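Local coordinates for periplasmic solute binding protein (Pectobacterium atrosepticum, PDB 4RY1) that probably captures a sugar in the periplasm and delivers it to an ABC-type transporter for uptake, as a member of the bacterial solute-binding protein 1 family, at residues Gln85-Gly90 with Ala303-Asn307; Gly160-Ala165 with Gln221-Ser225; Lys191-Ile195 with Ala402-Lys407. All blocks are in the same frame, centred on the assembly; numbering follows the deposited sequence.

The chain visits the six segments in the order 85-90, 160-165, 191-195, 221-225, 303-307 and 402-407. Contact 1 closes a long excursion that contains all of contact 2, whereas the segments of contact 3 alternate with those of both others. Contacts 1 and 2 lie on opposite sides of the chain's centre, with contact centres 42 Å apart; contacts 2 and 3 are closer, at 27 Å, and contacts 1 and 3 are 37 Å apart. Contact 1 backs onto the sheet that holds strands 3-10 and 284-292. Contacts 2 and 3 both reach helix 371-385, so this one helix connects two distant packing sites in the part of the protein away from contact 1.

Contact 1: residues Gln85-Gly90 with Ala303-Asn307; sequences QKDILG and AMLMN
Ile88 and Leu89 press methyl groups onto the backbone of helix 299-310 at and next to Ala303, so that much of this contact is side chain against main chain. The short helix 86-89 ends here in a Schellman motif: Gly90, with positive phi, is the C-prime residue, Leu91 N turns back to Lys86 O, and the bond from Gly90 N to Asp87 O is weak. The backbones come closest at Leu89 and Asn307, whose CA atoms are 5.1 Å apart.

With its CG2 anti to the backbone N, Ile88 directs that branch at the other helix, where it rests 3.6 Å from Met304 N and also touches Ala303 CB. Leu89 uses one branch of its fork: CD2 comes 3.5 Å from Ala303 O, an oxygen already bonded by Asn307 N one helical turn on. The same CD2 lies 4.0 Å from Met306 CB, while Leu89 CG is turned to the alanine methyl. Gln85, the N-cap of the short helix, adds its aliphatic base, CB to Ala303 CB at 3.9 Å. Five carbons from these three residues thus close over the alanine methyl: Gln85 CB and CG, Ile88 CG2, and Leu89 CG and CD2. Near the C-terminal end of the short helix, Asn307 CB approaches Ile88 O to 3.4 Å.

Around the contact, Ala303 and Met306 also touch Ile292 of strand 284-292, Met304 reaches Phe26 of helix 13-29, and Leu305, pointing away from the short helix, meets Ile5 and Ile7 of strand 3-10. The short helix thus packs against a helix that itself lies on the sheet, in the layered alpha/beta build of periplasmic binding proteins. On the Met304 side, Ile88 CG2 also meets Met304 CG, at 3.8 Å.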
# COMPACT_ATOMS: atom_id res chain seq x y z
N GLN A 85 -22.46 1.19 -15.14
CA GLN A 85 -22.82 -0.17 -14.77
C GLN A 85 -23.17 -0.26 -13.29
O GLN A 85 -22.93 -1.28 -12.64
CB GLN A 85 -21.68 -1.13 -15.11
CG GLN A 85 -21.36 -1.15 -16.60
CD GLN A 85 -22.44 -1.74 -17.50
OE1 GLN A 85 -22.43 -1.50 -18.72
NE2 GLN A 85 -23.35 -2.52 -16.95
N LYS A 86 -23.75 0.82 -12.78
CA LYS A 86 -24.13 0.89 -11.36
C LYS A 86 -24.92 -0.33 -10.88
O LYS A 86 -24.66 -0.86 -9.79
CB LYS A 86 -24.91 2.18 -11.06
CG LYS A 86 -25.56 2.14 -9.68
CD LYS A 86 -25.83 3.51 -9.08
CE LYS A 86 -25.41 3.54 -7.61
NZ LYS A 86 -24.45 4.63 -7.29
N ASP A 87 -25.90 -0.75 -11.66
CA ASP A 87 -26.79 -1.85 -11.23
C ASP A 87 -26.10 -3.22 -11.24
O ASP A 87 -26.24 -4.00 -10.29
CB ASP A 87 -28.06 -1.89 -12.08
CG ASP A 87 -28.94 -0.68 -11.86
OD1 ASP A 87 -28.96 -0.14 -10.73
OD2 ASP A 87 -29.61 -0.25 -12.82
N ILE A 88 -25.37 -3.49 -12.30
CA ILE A 88 -24.61 -4.75 -12.41
C ILE A 88 -23.57 -4.83 -11.29
O ILE A 88 -23.43 -5.87 -10.64
CB ILE A 88 -23.95 -4.90 -13.79
CG1 ILE A 88 -25.00 -5.10 -14.89
CG2 ILE A 88 -22.95 -6.07 -13.79
CD1 ILE A 88 -25.60 -6.47 -14.96
N LEU A 89 -22.86 -3.73 -11.06
CA LEU A 89 -21.83 -3.70 -10.02
C LEU A 89 -22.38 -3.62 -8.59
O LEU A 89 -21.68 -3.93 -7.63
CB LEU A 89 -20.85 -2.55 -10.25
CG LEU A 89 -20.02 -2.65 -11.53
CD1 LEU A 89 -19.33 -1.33 -11.83
CD2 LEU A 89 -19.02 -3.80 -11.41
N GLY A 90 -23.62 -3.21 -8.43
CA GLY A 90 -24.16 -3.01 -7.09
C GLY A 90 -23.39 -1.96 -6.32
O GLY A 90 -23.00 -2.18 -5.18
N ALA A 303 -18.09 -5.93 -16.21
CA ALA A 303 -18.72 -5.56 -14.94
C ALA A 303 -19.31 -6.78 -14.22
O ALA A 303 -19.24 -6.88 -12.99
CB ALA A 303 -19.79 -4.52 -15.15
N MET A 304 -19.92 -7.69 -14.99
CA MET A 304 -20.45 -8.93 -14.39
C MET A 304 -19.33 -9.74 -13.72
O MET A 304 -19.52 -10.32 -12.65
CB MET A 304 -21.19 -9.80 -15.44
CG MET A 304 -22.48 -9.20 -15.97
SD MET A 304 -23.19 -10.00 -17.48
CE MET A 304 -23.61 -11.60 -16.76
N LEU A 305 -18.18 -9.82 -14.36
CA LEU A 305 -17.05 -10.55 -13.77
C LEU A 305 -16.58 -9.87 -12.48
O LEU A 305 -16.34 -10.50 -11.44
CB LEU A 305 -15.89 -10.66 -14.75
CG LEU A 305 -14.60 -11.31 -14.26
CD1 LEU A 305 -14.83 -12.70 -13.67
CD2 LEU A 305 -13.56 -11.29 -15.38
N MET A 306 -16.49 -8.55 -12.52
CA MET A 306 -16.09 -7.78 -11.34
C MET A 306 -17.08 -7.97 -10.19
O MET A 306 -16.68 -8.24 -9.04
CB MET A 306 -15.95 -6.30 -11.68
CG MET A 306 -14.76 -6.01 -12.58
SD MET A 306 -14.72 -4.32 -13.37
CE MET A 306 -14.99 -3.28 -11.93
N ASN A 307 -18.37 -7.86 -10.49
CA ASN A 307 -19.38 -8.08 -9.45
C ASN A 307 -19.29 -9.49 -8.89
O ASN A 307 -19.46 -9.71 -7.70
CB ASN A 307 -20.77 -7.82 -9.99
CG ASN A 307 -21.82 -8.07 -8.95
OD1 ASN A 307 -22.02 -7.25 -8.05
ND2 ASN A 307 -22.49 -9.20 -9.05

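Contact 2: residues Gly160-Ala165 with Gln221-Ser225; sequences GVAQGA and QRYFS
Val161 lies over one face of the Phe224 ring, its CB 4.0 Å from the ring centroid and 29° off the normal, a CH-pi contact. Its CG2 branch slants outward to the rim and meets Phe224 CE2 at 3.4 Å. Tyr223 CD1 sits over the centre of the opposite face, so the phenyl ring is held between a valine and a tyrosine. Gly164 CA adds a close approach, 3.6 Å from Phe224 CG, where the type I beta turn Val161-Gly164 brings the loop back against helix 221-225.

The second main side chain, Gln221, bends at chi2 (-79°), folding its amide toward the loop. Gln221 NE2 donates to Gly164 O over 3.1 Å, nearly straight at the hydrogen (171°). The acceptor lies in the plane of the glutamine amide, yet the donor stands well above the carbonyl plane of Gly164. Gln221 OE1 lies 3.2 Å from Ala165 CA and accepts from Gln382 NE2 of helix 371-385. Beside it, Ala165 CB packs 3.5 Å from Ser225 OG. That hydroxyl donates to Gln221 O, which Ser225 N approaches from the other face. A water joins Ala165 N to Phe224 O, linking the two backbones.

Both ends of the buried Gln221 amide are therefore engaged, which fixes its rotation. Apolar cover over the ring and directed bonds beside it together bind this loop to helix 221-225, and Gln382 extends the polar connection to helix 371-385.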
# COMPACT_ATOMS: atom_id res chain seq x y z
N GLY A 160 12.19 -2.58 10.23
CA GLY A 160 12.89 -2.65 8.95
C GLY A 160 12.32 -1.66 7.96
O GLY A 160 11.49 -0.80 8.27
N VAL A 161 12.83 -1.76 6.74
CA VAL A 161 12.46 -0.94 5.63
C VAL A 161 11.99 -1.92 4.57
O VAL A 161 12.76 -2.77 4.12
CB VAL A 161 13.65 -0.10 5.13
CG1 VAL A 161 13.30 0.73 3.91
CG2 VAL A 161 14.15 0.81 6.25
N ALA A 162 10.71 -1.83 4.22
CA ALA A 162 9.99 -2.90 3.54
C ALA A 162 10.53 -3.27 2.16
O ALA A 162 10.40 -4.43 1.74
CB ALA A 162 8.52 -2.52 3.45
N GLN A 163 11.09 -2.30 1.45
CA GLN A 163 11.69 -2.54 0.13
C GLN A 163 13.16 -2.12 0.10
O GLN A 163 13.74 -1.89 -0.96
CB GLN A 163 10.84 -1.85 -0.96
CG GLN A 163 9.45 -2.46 -1.09
CD GLN A 163 8.60 -1.88 -2.20
OE1 GLN A 163 9.09 -1.59 -3.28
NE2 GLN A 163 7.30 -1.74 -1.94
N GLY A 164 13.76 -2.07 1.29
CA GLY A 164 15.23 -1.97 1.42
C GLY A 164 15.79 -0.72 0.77
O GLY A 164 15.37 0.40 1.07
N ALA A 165 16.76 -0.93 -0.12
CA ALA A 165 17.43 0.15 -0.87
C ALA A 165 16.78 0.41 -2.23
O ALA A 165 17.21 1.29 -2.96
CB ALA A 165 18.90 -0.15 -1.03
N GLN A 221 20.79 2.68 4.75
CA GLN A 221 20.72 2.20 3.37
C GLN A 221 21.95 1.37 2.97
O GLN A 221 21.89 0.58 2.02
CB GLN A 221 20.48 3.33 2.38
CG GLN A 221 19.09 3.91 2.51
CD GLN A 221 18.09 3.02 1.83
OE1 GLN A 221 18.11 2.92 0.60
NE2 GLN A 221 17.25 2.35 2.60
N ARG A 222 23.07 1.54 3.69
CA ARG A 222 24.24 0.67 3.50
C ARG A 222 23.89 -0.78 3.88
O ARG A 222 24.20 -1.73 3.15
CB ARG A 222 25.43 1.13 4.34
CG ARG A 222 25.99 2.50 3.95
CD ARG A 222 27.16 2.83 4.86
NE ARG A 222 27.92 4.01 4.51
CZ ARG A 222 28.96 4.05 3.67
NH1 ARG A 222 29.36 2.97 3.00
NH2 ARG A 222 29.59 5.20 3.48
N TYR A 223 23.17 -0.92 4.98
CA TYR A 223 22.71 -2.24 5.44
C TYR A 223 21.84 -2.88 4.36
O TYR A 223 22.06 -4.01 3.94
CB TYR A 223 21.94 -2.11 6.75
CG TYR A 223 21.27 -3.34 7.27
CD1 TYR A 223 20.06 -3.76 6.74
CD2 TYR A 223 21.78 -4.04 8.34
CE1 TYR A 223 19.38 -4.87 7.24
CE2 TYR A 223 21.12 -5.15 8.86
CZ TYR A 223 19.92 -5.57 8.30
OH TYR A 223 19.22 -6.66 8.80
N PHE A 224 20.83 -2.16 3.89
CA PHE A 224 19.91 -2.75 2.92
C PHE A 224 20.60 -3.04 1.59
O PHE A 224 20.34 -4.07 0.95
CB PHE A 224 18.62 -1.95 2.79
CG PHE A 224 17.75 -2.11 4.00
CD1 PHE A 224 17.09 -3.32 4.23
CD2 PHE A 224 17.66 -1.11 4.95
CE1 PHE A 224 16.35 -3.50 5.38
CE2 PHE A 224 16.89 -1.28 6.09
CZ PHE A 224 16.26 -2.49 6.32
N SER A 225 21.53 -2.18 1.19
CA SER A 225 22.26 -2.39 -0.05
C SER A 225 23.06 -3.67 -0.03
O SER A 225 23.28 -4.27 -1.09
CB SER A 225 23.17 -1.21 -0.34
OG SER A 225 22.40 -0.06 -0.65
O HOH W 1 17.50 -3.90 -0.10

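Contact 3: residues Lys191-Ile195 with Ala402-Lys407; sequences KKQSI and ANRILK
Gln193 crosses Lys407 at about a right angle, and each of its atoms on the way out meets the lysine's far end. Its CB lies 3.5 Å from Lys407 CE; CG and CD come near Lys407 NZ, CD at 3.6 Å. Beyond CG the chain is extended, carrying OE1 to the ammonium group, where Lys407 NZ donates over 2.9 Å from above the carbonyl plane. Lys407 makes the reach by bending at chi2 (-87°), which lays its CD and CE alongside the same oxygen.

A turn back along the helix, Asn403 OD1 accepts from Ile195 N at 2.7 Å, an almost straight bond (175°) in the carbonyl plane. A water bridges Asn403 ND2 and Ile195 O, so the asparagine amide addresses both backbone polar groups of this residue. Another water donates to both Gln193 O and Asn403 O. Beneath these polar links, Ile195 CG1 packs on Ala402 CB at 3.8 Å and Leu406 CD1 covers Ser194 C at 3.6 Å.

Gln193 and Ser194 form a G1 beta bulge opposite Asp189 in the small antiparallel pair of strands 188-189 and 194-195. This hairpin lies against helix 391-409, whose Leu406 also touches Leu373 of helix 371-385.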
# COMPACT_ATOMS: atom_id res chain seq x y z
N LYS A 191 -3.05 21.85 -5.62
CA LYS A 191 -3.39 23.14 -6.25
C LYS A 191 -2.14 23.90 -6.72
O LYS A 191 -2.08 24.45 -7.84
CB LYS A 191 -4.16 24.02 -5.26
CG LYS A 191 -5.54 23.50 -4.90
CD LYS A 191 -5.94 23.92 -3.48
CE LYS A 191 -7.44 23.85 -3.24
NZ LYS A 191 -8.13 25.16 -3.36
N LYS A 192 -1.13 23.93 -5.85
CA LYS A 192 0.14 24.62 -6.16
C LYS A 192 1.12 23.77 -6.97
O LYS A 192 2.17 24.25 -7.39
CB LYS A 192 0.84 25.07 -4.87
CG LYS A 192 0.07 26.10 -4.04
CD LYS A 192 1.04 26.77 -3.07
CE LYS A 192 0.40 27.40 -1.84
NZ LYS A 192 -1.06 27.70 -1.91
N GLN A 193 0.77 22.49 -7.18
CA GLN A 193 1.60 21.50 -7.89
C GLN A 193 2.98 21.42 -7.26
O GLN A 193 4.00 21.42 -7.94
CB GLN A 193 1.69 21.84 -9.37
CG GLN A 193 0.30 21.91 -9.94
CD GLN A 193 0.19 22.24 -11.40
OE1 GLN A 193 1.18 22.52 -12.09
NE2 GLN A 193 -1.04 22.21 -11.90
N SER A 194 2.97 21.31 -5.93
CA SER A 194 4.17 21.47 -5.13
C SER A 194 4.13 20.71 -3.82
O SER A 194 3.07 20.25 -3.37
CB SER A 194 4.42 22.96 -4.82
OG SER A 194 4.62 23.72 -5.99
N ILE A 195 5.31 20.57 -3.23
CA ILE A 195 5.43 20.12 -1.86
C ILE A 195 4.78 21.19 -0.95
O ILE A 195 5.01 22.39 -1.11
CB ILE A 195 6.92 19.87 -1.49
CG1 ILE A 195 7.50 18.68 -2.27
CG2 ILE A 195 7.09 19.66 0.01
CD1 ILE A 195 6.92 17.33 -1.90
N ALA A 402 11.78 17.62 -6.17
CA ALA A 402 10.41 17.14 -5.96
C ALA A 402 9.43 18.10 -6.63
O ALA A 402 8.50 17.68 -7.32
CB ALA A 402 10.09 16.98 -4.48
N ASN A 403 9.67 19.40 -6.45
CA ASN A 403 8.77 20.40 -7.05
C ASN A 403 8.80 20.37 -8.58
O ASN A 403 7.76 20.50 -9.22
CB ASN A 403 9.04 21.79 -6.50
CG ASN A 403 8.41 22.01 -5.13
OD1 ASN A 403 7.49 21.28 -4.73
ND2 ASN A 403 8.89 23.01 -4.40
N ARG A 404 9.98 20.16 -9.17
CA ARG A 404 10.08 19.94 -10.63
C ARG A 404 9.26 18.73 -11.07
O ARG A 404 8.55 18.79 -12.04
CB ARG A 404 11.54 19.81 -11.12
CG ARG A 404 12.35 21.10 -10.97
CD ARG A 404 13.78 20.98 -11.50
NE ARG A 404 14.72 20.27 -10.63
CZ ARG A 404 15.32 20.79 -9.56
NH1 ARG A 404 15.07 22.04 -9.17
NH2 ARG A 404 16.17 20.05 -8.86
N ILE A 405 9.38 17.63 -10.33
CA ILE A 405 8.64 16.40 -10.66
C ILE A 405 7.13 16.64 -10.62
O ILE A 405 6.40 16.27 -11.53
CB ILE A 405 9.00 15.24 -9.71
CG1 ILE A 405 10.42 14.76 -9.99
CG2 ILE A 405 8.02 14.07 -9.86
CD1 ILE A 405 11.07 14.01 -8.84
N LEU A 406 6.69 17.29 -9.55
CA LEU A 406 5.26 17.55 -9.34
C LEU A 406 4.65 18.49 -10.37
O LEU A 406 3.49 18.35 -10.73
CB LEU A 406 4.99 18.03 -7.91
CG LEU A 406 5.28 16.99 -6.81
CD1 LEU A 406 5.05 17.61 -5.45
CD2 LEU A 406 4.45 15.71 -6.91
N LYS A 407 5.43 19.45 -10.86
CA LYS A 407 4.91 20.33 -11.91
C LYS A 407 4.64 19.58 -13.21
O LYS A 407 3.77 19.94 -13.99
CB LYS A 407 5.86 21.50 -12.12
CG LYS A 407 5.53 22.62 -11.15
CD LYS A 407 4.46 23.51 -11.77
CE LYS A 407 3.70 24.36 -10.77
NZ LYS A 407 2.51 24.99 -11.41
O HOH W 2 6.34 22.78 -8.26
O HOH W 3 7.17 23.86 -2.12